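Local structure of transcriptional regulator (GntR family) (Enterococcus faecalis, 3DDV) at residues B[26-29]-B[30-34]; B[73-76]-B[77-81]. The protein probably regulates transcription as a member of the GntR family, its UTRA domain likely sensing a small-molecule effector. All blocks are in the same frame, centred on the assembly; numbering follows the deposited sequence.

Interaction 1 (B[26-29]-B[30-34])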
ATOM      1  N   LEU B  26      16.797  20.719  13.757  1.00 51.27           N
ATOM      2  CA  LEU B  26      17.420  21.967  13.346  1.00 50.74           C
ATOM      3  C   LEU B  26      18.932  21.790  13.327  1.00 50.78           C
ATOM      4  O   LEU B  26      19.665  22.695  12.923  1.00 50.95           O
ATOM      5  CB  LEU B  26      17.003  23.111  14.266  1.00 50.18           C
ATOM      6  CG  LEU B  26      15.570  23.630  14.153  1.00 47.96           C
ATOM      7  CD1 LEU B  26      15.328  24.815  15.132  1.00 46.25           C
ATOM      8  CD2 LEU B  26      15.279  24.043  12.726  1.00 42.03           C
ATOM      9  N   GLN B  27      19.372  20.606  13.754  1.00 50.93           N
ATOM     10  CA  GLN B  27      20.765  20.205  13.719  1.00 51.30           C
ATOM     11  C   GLN B  27      21.548  21.217  14.477  1.00 51.13           C
ATOM     12  O   GLN B  27      22.244  22.027  13.893  1.00 51.14           O
ATOM     13  CB  GLN B  27      21.279  20.085  12.291  1.00 51.58           C
ATOM     14  CG  GLN B  27      20.885  18.803  11.590  1.00 51.59           C
ATOM     15  CD  GLN B  27      20.961  18.985  10.083  1.00 52.59           C
ATOM     16  OE1 GLN B  27      21.844  19.703   9.602  1.00 57.18           O
ATOM     17  NE2 GLN B  27      20.022  18.377   9.331  1.00 47.63           N
ATOM     18  N   LEU B  28      21.381  21.175  15.787  1.00 51.34           N
ATOM     19  CA  LEU B  28      21.905  22.184  16.669  1.00 51.53           C
ATOM     20  C   LEU B  28      22.319  21.476  17.918  1.00 51.61           C
ATOM     21  O   LEU B  28      21.742  20.469  18.312  1.00 51.58           O
ATOM     22  CB  LEU B  28      20.824  23.199  17.049  1.00 51.82           C
ATOM     23  CG  LEU B  28      20.206  24.189  16.054  1.00 52.24           C
ATOM     24  CD1 LEU B  28      19.010  24.866  16.721  1.00 53.58           C
ATOM     25  CD2 LEU B  28      21.193  25.245  15.602  1.00 51.65           C
ATOM     26  N   GLY B  29      23.334  22.012  18.554  1.00 52.42           N
ATOM     27  CA  GLY B  29      23.805  21.443  19.792  1.00 52.85           C
ATOM     28  C   GLY B  29      22.955  22.003  20.905  1.00 53.36           C
ATOM     29  O   GLY B  29      22.194  22.996  20.713  1.00 53.17           O
ATOM     30  N   PRO B  30      23.107  21.421  22.100  1.00 53.25           N
ATOM     31  CA  PRO B  30      22.395  22.029  23.193  1.00 53.02           C
ATOM     32  C   PRO B  30      23.107  23.353  23.256  1.00 53.01           C
ATOM     33  O   PRO B  30      24.235  23.455  22.712  1.00 54.66           O
ATOM     34  CB  PRO B  30      22.765  21.143  24.380  1.00 53.13           C
ATOM     35  CG  PRO B  30      24.160  20.638  24.038  1.00 52.75           C
ATOM     36  CD  PRO B  30      24.030  20.366  22.556  1.00 53.59           C
ATOM     37  N   GLU B  31      22.522  24.366  23.852  1.00 51.87           N
ATOM     38  CA  GLU B  31      23.243  25.651  23.925  1.00 51.91           C
ATOM     39  C   GLU B  31      23.190  26.531  22.692  1.00 50.56           C
ATOM     40  O   GLU B  31      23.497  27.693  22.816  1.00 49.87           O
ATOM     41  CB  GLU B  31      24.737  25.493  24.341  1.00 52.64           C
ATOM     42  CG  GLU B  31      25.006  24.569  25.559  1.00 54.99           C
ATOM     43  CD  GLU B  31      24.257  25.041  26.797  1.00 58.60           C
ATOM     44  OE1 GLU B  31      24.552  26.189  27.208  1.00 61.18           O
ATOM     45  OE2 GLU B  31      23.359  24.300  27.313  1.00 58.99           O
ATOM     46  N   ASP B  32      22.830  26.019  21.517  1.00 50.08           N
ATOM     47  CA  ASP B  32      22.436  26.934  20.424  1.00 49.96           C
ATOM     48  C   ASP B  32      20.994  27.400  20.646  1.00 49.17           C
ATOM     49  O   ASP B  32      20.058  26.632  20.511  1.00 49.32           O
ATOM     50  CB  ASP B  32      22.528  26.312  19.027  1.00 50.42           C
ATOM     51  CG  ASP B  32      23.921  25.822  18.679  1.00 52.23           C
ATOM     52  OD1 ASP B  32      24.911  26.431  19.139  1.00 49.25           O
ATOM     53  OD2 ASP B  32      24.012  24.817  17.911  1.00 56.11           O
ATOM     54  N   SER B  33      20.811  28.667  20.962  1.00 48.16           N
ATOM     55  CA  SER B  33      19.478  29.194  21.135  1.00 47.49           C
ATOM     56  C   SER B  33      18.664  29.090  19.878  1.00 46.69           C
ATOM     57  O   SER B  33      19.188  29.190  18.767  1.00 46.07           O
ATOM     58  CB  SER B  33      19.565  30.648  21.517  1.00 47.56           C
ATOM     59  OG  SER B  33      20.252  30.734  22.741  1.00 49.46           O
ATOM     60  N   ILE B  34      17.363  28.931  20.091  1.00 46.52           N
ATOM     61  CA  ILE B  34      16.342  28.965  19.060  1.00 45.49           C
ATOM     62  C   ILE B  34      15.308  30.009  19.487  1.00 45.62           C
ATOM     63  O   ILE B  34      15.208  30.363  20.654  1.00 45.44           O
ATOM     64  CB  ILE B  34      15.644  27.623  18.939  1.00 45.17           C
ATOM     65  CG1 ILE B  34      14.990  27.245  20.288  1.00 45.25           C
ATOM     66  CG2 ILE B  34      16.636  26.553  18.481  1.00 42.34           C
ATOM     67  CD1 ILE B  34      13.579  26.607  20.225  1.00 44.50           C
TER
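Gly29 and Asp32 clasp each other twice, backbone to side chain and backbone to backbone, across a type II beta turn that runs from Gly29 to Asp32. The turn's own bond is Asp32 N to Gly29 O at 3.2 Å. In the other direction, Gly29 N points at Asp32 OD2 over 3.0 Å, fairly straight at 154° on the hydrogen, and meets the carboxylate 48° out of its plane, from above. Pro30 and Glu31 fill the two corners, Glu31 with the positive phi required of the second.

The same carboxylate oxygen rests on Leu28, 3.6 Å from Leu28 CA, while Leu28 CD2 lies 3.8 Å from Asp32 CB. The other branch of this leucine serves the apolar side of the loop: Leu28 CD1 packs on Ile34 CG2 at 3.4 Å. Leu26 CD1 meets that same methyl at 4.0 Å, its side chain crossing the isoleucine at about a right angle. Ile34 turns CG2 beside its backbone N by placing CG1 between N and the carbonyl carbon (chi1 59°). Pro56 and Tyr129 of the central sheet also touch Leu26, and Ser54 touches Ile34, where strand 34-43 begins.

Further out, Glu31 OE1 forms a salt bridge with Lys17 NZ. The stem of the loop is set by a Schellman motif closing helix 20-26, with Gln27 as its positive-phi C-prime residue: Leu28 N bonds to Met23 O and Gln27 N to Glu24 O.

Interaction 2 (B[73-76]-B[77-81])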
ATOM      1  N   TYR B  73       9.659  34.386   5.342  1.00 60.53           N
ATOM      2  CA  TYR B  73      10.305  33.903   4.145  1.00 60.68           C
ATOM      3  C   TYR B  73      10.908  35.053   3.340  1.00 60.62           C
ATOM      4  O   TYR B  73      12.120  35.038   3.067  1.00 59.42           O
ATOM      5  CB  TYR B  73       9.320  33.078   3.349  1.00 60.60           C
ATOM      6  CG  TYR B  73       9.011  31.731   3.947  1.00 60.57           C
ATOM      7  CD1 TYR B  73       9.892  31.109   4.841  1.00 60.33           C
ATOM      8  CD2 TYR B  73       7.847  31.042   3.591  1.00 61.38           C
ATOM      9  CE1 TYR B  73       9.628  29.839   5.383  1.00 59.59           C
ATOM     10  CE2 TYR B  73       7.568  29.765   4.131  1.00 61.73           C
ATOM     11  CZ  TYR B  73       8.481  29.171   5.035  1.00 61.24           C
ATOM     12  OH  TYR B  73       8.243  27.917   5.587  1.00 60.98           O
ATOM     13  N   LYS B  74      10.062  36.038   3.004  1.00 61.09           N
ATOM     14  CA  LYS B  74      10.506  37.331   2.440  1.00 61.36           C
ATOM     15  C   LYS B  74      11.764  37.844   3.139  1.00 61.44           C
ATOM     16  O   LYS B  74      12.812  38.061   2.523  1.00 61.82           O
ATOM     17  CB  LYS B  74       9.414  38.445   2.563  1.00 61.82           C
ATOM     18  CG  LYS B  74       7.980  38.133   1.987  1.00 64.03           C
ATOM     19  CD  LYS B  74       7.882  38.208   0.433  1.00 65.00           C
ATOM     20  CE  LYS B  74       7.113  37.013  -0.238  1.00 64.60           C
ATOM     21  NZ  LYS B  74       5.611  37.157  -0.282  1.00 64.65           N
ATOM     22  N   THR B  75      11.664  38.055   4.440  1.00 61.19           N
ATOM     23  CA  THR B  75      12.743  38.700   5.161  1.00 61.24           C
ATOM     24  C   THR B  75      13.994  37.895   5.049  1.00 61.11           C
ATOM     25  O   THR B  75      15.062  38.441   4.908  1.00 61.07           O
ATOM     26  CB  THR B  75      12.377  38.893   6.642  1.00 61.50           C
ATOM     27  OG1 THR B  75      11.131  39.616   6.708  1.00 60.59           O
ATOM     28  CG2 THR B  75      13.500  39.630   7.428  1.00 59.89           C
ATOM     29  N   LEU B  76      13.844  36.584   5.100  1.00 61.67           N
ATOM     30  CA  LEU B  76      14.985  35.668   5.150  1.00 62.50           C
ATOM     31  C   LEU B  76      15.827  35.772   3.885  1.00 63.29           C
ATOM     32  O   LEU B  76      17.060  35.932   3.936  1.00 63.03           O
ATOM     33  CB  LEU B  76      14.458  34.248   5.319  1.00 62.04           C
ATOM     34  CG  LEU B  76      15.203  33.271   6.216  1.00 62.11           C
ATOM     35  CD1 LEU B  76      15.938  33.923   7.357  1.00 60.53           C
ATOM     36  CD2 LEU B  76      14.203  32.251   6.720  1.00 62.29           C
ATOM     37  N   GLU B  77      15.124  35.706   2.754  1.00 64.51           N
ATOM     38  CA  GLU B  77      15.717  35.826   1.424  1.00 65.40           C
ATOM     39  C   GLU B  77      16.144  37.246   1.085  1.00 65.52           C
ATOM     40  O   GLU B  77      17.255  37.432   0.622  1.00 66.33           O
ATOM     41  CB  GLU B  77      14.758  35.300   0.349  1.00 66.12           C
ATOM     42  CG  GLU B  77      15.116  33.880  -0.113  1.00 67.50           C
ATOM     43  CD  GLU B  77      13.972  33.173  -0.823  1.00 68.10           C
ATOM     44  OE1 GLU B  77      12.833  33.703  -0.814  1.00 72.45           O
ATOM     45  OE2 GLU B  77      14.208  32.067  -1.373  1.00 71.93           O
ATOM     46  N   ALA B  78      15.307  38.253   1.332  1.00 65.34           N
ATOM     47  CA  ALA B  78      15.793  39.644   1.216  1.00 65.44           C
ATOM     48  C   ALA B  78      17.103  39.917   1.991  1.00 65.37           C
ATOM     49  O   ALA B  78      17.844  40.802   1.610  1.00 66.10           O
ATOM     50  CB  ALA B  78      14.712  40.668   1.624  1.00 64.89           C
ATOM     51  N   LYS B  79      17.396  39.179   3.060  1.00 65.47           N
ATOM     52  CA  LYS B  79      18.499  39.564   3.942  1.00 65.81           C
ATOM     53  C   LYS B  79      19.621  38.555   4.087  1.00 66.08           C
ATOM     54  O   LYS B  79      20.785  38.934   3.992  1.00 66.12           O
ATOM     55  CB  LYS B  79      17.990  39.921   5.341  1.00 65.64           C
ATOM     56  CG  LYS B  79      16.995  41.082   5.366  1.00 66.33           C
ATOM     57  CD  LYS B  79      17.297  42.095   6.496  1.00 65.98           C
ATOM     58  CE  LYS B  79      16.104  43.016   6.778  1.00 65.01           C
ATOM     59  NZ  LYS B  79      16.510  44.268   7.471  1.00 65.44           N
ATOM     60  N   SER B  80      19.292  37.283   4.332  1.00 66.35           N
ATOM     61  CA  SER B  80      20.286  36.353   4.922  1.00 66.13           C
ATOM     62  C   SER B  80      21.434  36.010   3.982  1.00 66.30           C
ATOM     63  O   SER B  80      22.482  35.490   4.434  1.00 65.64           O
ATOM     64  CB  SER B  80      19.607  35.076   5.393  1.00 65.90           C
ATOM     65  OG  SER B  80      18.747  34.612   4.391  1.00 64.81           O
ATOM     66  N   GLY B  81      21.232  36.328   2.691  1.00 66.65           N
ATOM     67  CA  GLY B  81      22.111  35.878   1.628  1.00 66.81           C
ATOM     68  C   GLY B  81      22.082  34.361   1.669  1.00 67.35           C
ATOM     69  O   GLY B  81      23.070  33.716   2.024  1.00 68.26           O
TER
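The carboxylate of Glu77 reaches back alongside the carbonyl of Tyr73, OE1 ending 4.2 Å from Tyr73 O, with the chain extended beyond CG (chi2 162°); its other oxygen, OE2, accepts a hydrogen bond from Ile84 N. The ring of Tyr73 is directed onto the sheet, against Gln117, Ser119 and Phe127, with its hydroxyl hydrogen-bonded to Glu128 OE1.

The backbone that carries both groups is helix 72-80, one turn bonded to the next in the alpha-helical i to i+4 pattern. Glu77 N meets Tyr73 O at 3.1 Å, and Ala78 N meets Lys74 O at 2.8 Å. Ala78 CB also sits beside Lys74 O, at 3.3 Å.

Lys79 brings CB and CG up beyond the oxygen end of the Thr75 carbonyl: CG, beside its own backbone N (chi1 -60°), is 3.3 Å from Thr75 O and 4.3 Å from Thr75 CG2. Thr75 OG1 turns the other way, to a hydrogen bond with Ser71 O, while Leu76 is buried against Phe121, Phe127 and Tyr63, the last of which also touches Thr75, Lys79 and Ser80. At the C-terminal end Ser80 N bonds to Leu76 O, an oxygen whose position is doubtful, before Gly81 leaves the helix with positive phi.

Interaction 1 comes first along the chain, in the loop joining helix 20-26 to strand 34-43, and interaction 2 follows on helix 72-80, which leads towards strand 84-95. Their centres are 21 Å apart and their nearest atoms about 10 Å, so they do not touch. Both belong to the same UTRA domain, built on a six-stranded antiparallel sheet, and both reach strand 126-135. That strand lies in the middle of the sheet, so the loop after helix 20-26 and helix 72-80, separate in sequence, touch the same strand.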